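Local coordinates for NOL1/NOP2/sun family protein (Enterococcus faecium, PDB 3M4X), which probably methylates ribosomal RNA, as a member of the RsmB/RsmF family whose catalytic domain is followed by an RNA-binding PUA-like domain, at residues W353-P356 / E357-S361; K393-N397 / I398-P402; K439-G443 / T444-F448. All blocks are in the same frame, centred on the assembly; numbering follows the deposited sequence.

Contact 1 (W353-P356 / E357-S361); sequences WEVP and ELAPS
Ala359 and Pro356 meet across a type I beta turn, Pro356 to Ala359, that carries the chain out of strand 351-355. Its one hydrogen bond runs from Ala359 N to Pro356 O, 3.2 Å, with an N-H...O angle of 156°. The N-H reaches the oxygen from above the carbonyl plane, 62° out of it, and not along a lone pair. The methyl of Ala359 lies near the same oxygen, CB to Pro356 O 3.5 Å. This methyl also touches the last strand residue, Ala359 CB to Val355 CG1 3.8 Å, a branch that reaches it by lying anti to the valine's backbone N (chi1 -170°). At the first corner of the turn the CB of Glu357 points away from the strand end.

Farther out, strand 351-355 is fixed in the four-stranded antiparallel sheet of the first C-terminal domain: Val355 bonds through its backbone to Arg344 and packs on Leu346. Pro356 and Leu358 rest on Leu132 of strand 132-136, and Pro360 on Phe175, so the turn lies against the methyltransferase domain. Back along the strand, the carboxylate of buried Glu354 is gripped at both oxygens, OE2 by the backbone N of Thr342 and of Gly343, OE1 by Tyr339 OH.

Contact 2 (K393-N397 / I398-P402); sequences KKIEN and IPCLP
Ile398 and Ile395 come together where the chain bends from the loop after helix 386-390 into edge strand 400-403. The tight part is built round the buried Ile398. Its side chain lies against the backbone of the preceding bend, with CG1 set between the backbone N and the carbonyl carbon (chi1 64°), and this torsion brings CG1 to 4.1 Å from Ile395 O and 4.2 Å from Lys394 O. The CG2 branch lies beside the peptide just before it, 3.5 Å from Asn397 C. Phe337, Thr392 and Leu427 also touch this side chain.

Cys400 approaches the same bend from the strand. Its sulfur stands 3.5 Å from Ile395 O, and more loosely 4.2 Å from Ile395 CG2. That methyl belongs to a side chain whose CB is directed away from segment 398-402, and Ile395 packs instead on Leu427, Val429 and Pro434 of the PUA-like domain's sheet.

The other side is looser and open to solvent: Glu396 and Asn397 are exposed, and the amide end of Asn397 leads away although its CB sits against the next peptide. The side chain of Lys394 merely skirts the contact. Side-chain carbon and sulfur lie against backbone carbonyls with no hydrogen bond between the two segments, consistent with a bend held by packing rather than by directional bonds; those belong to the strand that follows, where Leu401 pairs through its backbone with Leu427 and Val429.

Contact 3 (K439-G443 / T444-F448); sequences KQVKG and TVKNF
Lys439 O receives the shortest bond of this beta hairpin, from Lys446 N at 3.0 Å and nearly straight, 168°, the N-H coming from above the carbonyl plane. The return bond, Lys439 N to Lys446 O at 3.1 Å, completes an antiparallel hydrogen-bonded pair. A third bond, Val441 N to Thr444 O at 3.1 Å, lies next to the two-residue loop Lys442-Gly443, whose positive phi values fit a type I' turn; the backbone angles of Gly443 (phi 94°, psi -8°) call for glycine. Between these bonds Gln440 and Val445 form a non-hydrogen-bonded pair, their side chains on one face, Gln440 CB to Val445 CG2 4.5 Å. The opposite face carries Lys439, Val441 and Lys446, and there Val441 CG2 meets the aliphatic chain of Lys446, 4.2 Å from its CD. Phe448 brings CE1 obliquely to 3.9 Å from Lys439 CB and sets its ring edge-to-face with Trp425. Gln440 is held at its amide end by Gln423 N and Arg419 O. Within the PUA-like domain, strand 433-441 lies between 426-430 and 444-447, and the latter is flanked in turn by 417-418; Asn447 ties the hairpin's end to Tyr411 of helix 405-413.

Overall arrangement
From the N terminus the three contacts follow in series; none nests in or crosses another, and each closes a bend within one continuous run of chain. Contact 1 turns the chain out of strand 351-355, where the first C-terminal domain meets the methyltransferase domain. Contact 2 bends the loop after helix 386-390 into strand 400-403, its centre about 26 Å from that of contact 1 and no touch between them. Contact 3 closes the hairpin of strands 433-441 and 444-447. Its centre is about 17 Å from that of contact 2, and the two share a sheet: Leu401 CD2 packs 3.9 Å from Val445 CG2. Contacts 1 and 3 remain separate, nearest atoms about 15 Å apart.

Contact 1 (W353-P356 / E357-S361)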
loop_
_atom_site.group_PDB
_atom_site.type_symbol
_atom_site.label_atom_id
_atom_site.label_comp_id
_atom_site.label_asym_id
_atom_site.label_seq_id
_atom_site.Cartn_x
_atom_site.Cartn_y
_atom_site.Cartn_z
ATOM N N TRP A 353 -7.179 13.621 -14.962
ATOM C CA TRP A 353 -7.337 12.594 -13.947
ATOM C C TRP A 353 -8.658 11.904 -14.129
ATOM O O TRP A 353 -9.644 12.518 -14.525
ATOM C CB TRP A 353 -7.324 13.210 -12.544
ATOM C CG TRP A 353 -6.002 13.707 -12.116
ATOM C CD1 TRP A 353 -5.505 14.967 -12.280
ATOM C CD2 TRP A 353 -4.999 12.962 -11.427
ATOM N NE1 TRP A 353 -4.243 15.048 -11.742
ATOM C CE2 TRP A 353 -3.906 13.824 -11.219
ATOM C CE3 TRP A 353 -4.905 11.643 -10.976
ATOM C CZ2 TRP A 353 -2.748 13.414 -10.577
ATOM C CZ3 TRP A 353 -3.754 11.240 -10.341
ATOM C CH2 TRP A 353 -2.692 12.118 -10.149
ATOM N N GLU A 354 -8.691 10.623 -13.807
ATOM C CA GLU A 354 -9.948 9.905 -13.795
ATOM C C GLU A 354 -10.176 9.527 -12.353
ATOM O O GLU A 354 -9.397 8.764 -11.781
ATOM C CB GLU A 354 -9.874 8.659 -14.677
ATOM C CG GLU A 354 -11.118 7.787 -14.621
ATOM C CD GLU A 354 -11.003 6.574 -15.509
ATOM O OE1 GLU A 354 -10.163 6.593 -16.432
ATOM O OE2 GLU A 354 -11.745 5.599 -15.284
ATOM N N VAL A 355 -11.237 10.078 -11.772
ATOM C CA VAL A 355 -11.492 9.969 -10.344
ATOM C C VAL A 355 -12.683 9.060 -10.091
ATOM O O VAL A 355 -13.699 9.167 -10.767
ATOM C CB VAL A 355 -11.795 11.353 -9.738
ATOM C CG1 VAL A 355 -11.814 11.270 -8.222
ATOM C CG2 VAL A 355 -10.761 12.359 -10.194
ATOM N N PRO A 356 -12.560 8.156 -9.112
ATOM C CA PRO A 356 -13.653 7.228 -8.834
ATOM C C PRO A 356 -14.911 7.980 -8.457
ATOM O O PRO A 356 -14.858 9.065 -7.882
ATOM C CB PRO A 356 -13.134 6.428 -7.642
ATOM C CG PRO A 356 -11.661 6.537 -7.740
ATOM C CD PRO A 356 -11.407 7.917 -8.235
ATOM N N GLU A 357 -16.049 7.401 -8.790
ATOM C CA GLU A 357 -17.308 8.068 -8.551
ATOM C C GLU A 357 -17.564 8.158 -7.053
ATOM O O GLU A 357 -18.292 9.030 -6.599
ATOM C CB GLU A 357 -18.438 7.322 -9.255
ATOM C CG GLU A 357 -19.589 8.215 -9.637
ATOM C CD GLU A 357 -19.177 9.280 -10.630
ATOM O OE1 GLU A 357 -18.342 8.978 -11.508
ATOM O OE2 GLU A 357 -19.685 10.416 -10.533
ATOM N N LEU A 358 -16.938 7.255 -6.300
ATOM C CA LEU A 358 -17.103 7.166 -4.857
ATOM C C LEU A 358 -16.411 8.298 -4.118
ATOM O O LEU A 358 -16.695 8.543 -2.949
ATOM C CB LEU A 358 -16.526 5.846 -4.333
ATOM C CG LEU A 358 -17.389 4.594 -4.303
ATOM C CD1 LEU A 358 -18.700 4.893 -3.596
ATOM C CD2 LEU A 358 -17.630 4.106 -5.712
ATOM N N ALA A 359 -15.467 8.957 -4.774
ATOM C CA ALA A 359 -14.766 10.051 -4.117
ATOM C C ALA A 359 -15.768 11.128 -3.710
ATOM O O ALA A 359 -16.631 11.512 -4.501
ATOM C CB ALA A 359 -13.697 10.635 -5.031
ATOM N N PRO A 360 -15.668 11.611 -2.465
ATOM C CA PRO A 360 -16.488 12.756 -2.068
ATOM C C PRO A 360 -15.873 13.990 -2.698
ATOM O O PRO A 360 -14.947 13.878 -3.503
ATOM C CB PRO A 360 -16.288 12.821 -0.542
ATOM C CG PRO A 360 -15.552 11.585 -0.168
ATOM C CD PRO A 360 -14.781 11.176 -1.376
ATOM N N SER A 361 -16.348 15.165 -2.324
ATOM C CA SER A 361 -15.666 16.366 -2.766
ATOM C C SER A 361 -14.318 16.445 -2.071
ATOM O O SER A 361 -14.216 16.227 -0.863
ATOM C CB SER A 361 -16.481 17.618 -2.461
ATOM O OG SER A 361 -15.765 18.765 -2.884
#

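Contact 2 (K393-N397 / I398-P402)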
loop_
_atom_site.group_PDB
_atom_site.type_symbol
_atom_site.label_atom_id
_atom_site.label_comp_id
_atom_site.label_asym_id
_atom_site.label_seq_id
_atom_site.Cartn_x
_atom_site.Cartn_y
_atom_site.Cartn_z
ATOM N N LYS A 393 -4.466 -3.354 -18.217
ATOM C CA LYS A 393 -4.692 -4.755 -17.892
ATOM C C LYS A 393 -4.899 -5.629 -19.130
ATOM O O LYS A 393 -4.633 -6.818 -19.109
ATOM C CB LYS A 393 -5.867 -4.902 -16.913
ATOM C CG LYS A 393 -6.711 -3.644 -16.740
ATOM C CD LYS A 393 -7.247 -3.528 -15.317
ATOM C CE LYS A 393 -8.255 -2.387 -15.190
ATOM N NZ LYS A 393 -8.827 -2.302 -13.813
ATOM N N LYS A 394 -5.368 -5.025 -20.207
ATOM C CA LYS A 394 -5.807 -5.757 -21.381
ATOM C C LYS A 394 -4.927 -5.351 -22.554
ATOM O O LYS A 394 -5.130 -4.325 -23.196
ATOM C CB LYS A 394 -7.281 -5.451 -21.673
ATOM C CG LYS A 394 -7.584 -3.955 -21.906
ATOM C CD LYS A 394 -7.304 -3.089 -20.669
ATOM C CE LYS A 394 -6.839 -1.686 -21.058
ATOM N NZ LYS A 394 -6.580 -0.813 -19.866
ATOM N N ILE A 395 -3.924 -6.160 -22.816
ATOM C CA ILE A 395 -2.907 -5.790 -23.782
ATOM C C ILE A 395 -3.328 -6.079 -25.238
ATOM O O ILE A 395 -2.783 -5.513 -26.180
ATOM C CB ILE A 395 -1.571 -6.450 -23.383
ATOM C CG1 ILE A 395 -0.670 -5.418 -22.707
ATOM C CG2 ILE A 395 -0.898 -7.106 -24.553
ATOM C CD1 ILE A 395 0.656 -5.989 -22.276
ATOM N N GLU A 396 -4.326 -6.935 -25.407
ATOM C CA GLU A 396 -4.835 -7.264 -26.739
ATOM C C GLU A 396 -5.561 -6.090 -27.389
ATOM O O GLU A 396 -5.718 -6.050 -28.605
ATOM C CB GLU A 396 -5.774 -8.476 -26.690
ATOM C CG GLU A 396 -6.936 -8.341 -25.709
ATOM C CD GLU A 396 -6.621 -8.945 -24.341
ATOM O OE1 GLU A 396 -5.552 -8.636 -23.756
ATOM O OE2 GLU A 396 -7.449 -9.741 -23.853
ATOM N N ASN A 397 -5.970 -5.128 -26.568
ATOM C CA ASN A 397 -6.916 -4.105 -26.977
ATOM C C ASN A 397 -6.288 -2.797 -27.428
ATOM O O ASN A 397 -6.972 -1.955 -27.996
ATOM C CB ASN A 397 -7.873 -3.808 -25.814
ATOM C CG ASN A 397 -8.802 -4.970 -25.506
ATOM O OD1 ASN A 397 -9.146 -5.759 -26.387
ATOM N ND2 ASN A 397 -9.227 -5.069 -24.253
ATOM N N ILE A 398 -5.008 -2.603 -27.135
ATOM C CA ILE A 398 -4.355 -1.322 -27.399
ATOM C C ILE A 398 -3.117 -1.490 -28.271
ATOM O O ILE A 398 -2.568 -2.583 -28.351
ATOM C CB ILE A 398 -3.909 -0.652 -26.094
ATOM C CG1 ILE A 398 -2.852 -1.520 -25.419
ATOM C CG2 ILE A 398 -5.104 -0.417 -25.159
ATOM C CD1 ILE A 398 -2.514 -1.050 -24.066
ATOM N N PRO A 399 -2.675 -0.397 -28.926
ATOM C CA PRO A 399 -1.454 -0.409 -29.743
ATOM C C PRO A 399 -0.220 -0.668 -28.881
ATOM O O PRO A 399 0.089 0.094 -27.952
ATOM C CB PRO A 399 -1.408 1.006 -30.345
ATOM C CG PRO A 399 -2.812 1.484 -30.294
ATOM C CD PRO A 399 -3.365 0.901 -29.001
ATOM N N CYS A 400 0.462 -1.761 -29.187
ATOM C CA CYS A 400 1.609 -2.204 -28.418
ATOM C C CYS A 400 2.846 -2.291 -29.283
ATOM O O CYS A 400 2.773 -2.632 -30.459
ATOM C CB CYS A 400 1.331 -3.592 -27.841
ATOM S SG CYS A 400 0.130 -3.597 -26.534
ATOM N N LEU A 401 3.991 -2.019 -28.682
ATOM C CA LEU A 401 5.263 -2.203 -29.362
ATOM C C LEU A 401 6.126 -3.077 -28.450
ATOM O O LEU A 401 6.708 -2.601 -27.480
ATOM C CB LEU A 401 5.882 -0.827 -29.648
ATOM C CG LEU A 401 7.325 -0.513 -30.070
ATOM C CD1 LEU A 401 8.274 -1.705 -30.065
ATOM C CD2 LEU A 401 7.323 0.191 -31.403
ATOM N N PRO A 402 6.165 -4.379 -28.736
ATOM C CA PRO A 402 7.005 -5.308 -27.982
ATOM C C PRO A 402 8.481 -4.900 -28.042
ATOM O O PRO A 402 8.961 -4.517 -29.109
ATOM C CB PRO A 402 6.810 -6.636 -28.727
ATOM C CG PRO A 402 5.498 -6.493 -29.448
ATOM C CD PRO A 402 5.443 -5.045 -29.838
#

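Contact 3 (K439-G443 / T444-F448)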
loop_
_atom_site.group_PDB
_atom_site.type_symbol
_atom_site.label_atom_id
_atom_site.label_comp_id
_atom_site.label_asym_id
_atom_site.label_seq_id
_atom_site.Cartn_x
_atom_site.Cartn_y
_atom_site.Cartn_z
ATOM N N LYS A 439 6.679 6.901 -28.103
ATOM C CA LYS A 439 5.974 7.483 -29.228
ATOM C C LYS A 439 6.767 7.250 -30.514
ATOM O O LYS A 439 7.776 7.903 -30.775
ATOM C CB LYS A 439 5.679 8.972 -29.004
ATOM C CG LYS A 439 4.653 9.530 -30.000
ATOM C CD LYS A 439 4.647 11.043 -30.022
ATOM C CE LYS A 439 3.593 11.556 -30.965
ATOM N NZ LYS A 439 3.613 13.035 -31.052
ATOM N N GLN A 440 6.300 6.300 -31.309
ATOM C CA GLN A 440 7.002 5.918 -32.513
ATOM C C GLN A 440 6.792 6.940 -33.635
ATOM O O GLN A 440 5.707 7.051 -34.208
ATOM C CB GLN A 440 6.560 4.533 -32.953
ATOM C CG GLN A 440 7.276 4.025 -34.196
ATOM C CD GLN A 440 6.633 2.775 -34.716
ATOM O OE1 GLN A 440 5.402 2.667 -34.732
ATOM N NE2 GLN A 440 7.447 1.814 -35.138
ATOM N N VAL A 441 7.851 7.685 -33.929
ATOM C CA VAL A 441 7.797 8.764 -34.896
ATOM C C VAL A 441 8.879 8.570 -35.951
ATOM O O VAL A 441 10.055 8.843 -35.703
ATOM C CB VAL A 441 8.004 10.135 -34.219
ATOM C CG1 VAL A 441 7.752 11.268 -35.228
ATOM C CG2 VAL A 441 7.092 10.276 -33.021
ATOM N N LYS A 442 8.479 8.067 -37.114
ATOM C CA LYS A 442 9.386 7.921 -38.246
ATOM C C LYS A 442 10.556 6.959 -37.983
ATOM O O LYS A 442 11.712 7.262 -38.310
ATOM C CB LYS A 442 9.904 9.294 -38.683
ATOM C CG LYS A 442 9.561 9.680 -40.111
ATOM C CD LYS A 442 8.189 10.328 -40.229
ATOM C CE LYS A 442 7.973 10.859 -41.647
ATOM N NZ LYS A 442 6.673 11.569 -41.849
ATOM N N GLY A 443 10.254 5.800 -37.400
ATOM C CA GLY A 443 11.226 4.721 -37.314
ATOM C C GLY A 443 12.025 4.698 -36.024
ATOM O O GLY A 443 12.798 3.774 -35.774
ATOM N N THR A 444 11.866 5.732 -35.210
ATOM C CA THR A 444 12.510 5.742 -33.913
ATOM C C THR A 444 11.477 5.962 -32.812
ATOM O O THR A 444 10.621 6.841 -32.915
ATOM C CB THR A 444 13.602 6.819 -33.805
ATOM O OG1 THR A 444 13.010 8.068 -33.424
ATOM C CG2 THR A 444 14.366 6.966 -35.118
ATOM N N VAL A 445 11.562 5.152 -31.763
ATOM C CA VAL A 445 10.687 5.284 -30.604
ATOM C C VAL A 445 11.200 6.365 -29.652
ATOM O O VAL A 445 12.273 6.229 -29.066
ATOM C CB VAL A 445 10.571 3.938 -29.866
ATOM C CG1 VAL A 445 9.613 4.038 -28.693
ATOM C CG2 VAL A 445 10.117 2.860 -30.834
ATOM N N LYS A 446 10.430 7.439 -29.504
ATOM C CA LYS A 446 10.802 8.534 -28.618
ATOM C C LYS A 446 10.453 8.213 -27.169
ATOM O O LYS A 446 9.510 7.473 -26.896
ATOM C CB LYS A 446 10.136 9.842 -29.050
ATOM C CG LYS A 446 10.625 10.362 -30.396
ATOM C CD LYS A 446 10.213 11.810 -30.608
ATOM C CE LYS A 446 11.208 12.525 -31.506
ATOM N NZ LYS A 446 11.206 13.988 -31.247
ATOM N N ASN A 447 11.208 8.796 -26.246
ATOM C CA ASN A 447 11.212 8.318 -24.873
ATOM C C ASN A 447 10.296 9.060 -23.910
ATOM O O ASN A 447 10.435 10.268 -23.705
ATOM C CB ASN A 447 12.636 8.302 -24.322
ATOM C CG ASN A 447 12.702 7.695 -22.945
ATOM O OD1 ASN A 447 12.155 8.242 -21.993
ATOM N ND2 ASN A 447 13.341 6.543 -22.836
ATOM N N PHE A 448 9.370 8.321 -23.309
ATOM C CA PHE A 448 8.499 8.897 -22.298
ATOM C C PHE A 448 8.550 8.188 -20.951
ATOM O O PHE A 448 7.582 8.197 -20.181
ATOM C CB PHE A 448 7.081 9.060 -22.839
ATOM C CG PHE A 448 6.980 10.174 -23.824
ATOM C CD1 PHE A 448 7.279 9.963 -25.155
ATOM C CD2 PHE A 448 6.673 11.453 -23.406
ATOM C CE1 PHE A 448 7.233 10.995 -26.056
ATOM C CE2 PHE A 448 6.624 12.495 -24.312
ATOM C CZ PHE A 448 6.903 12.262 -25.637
#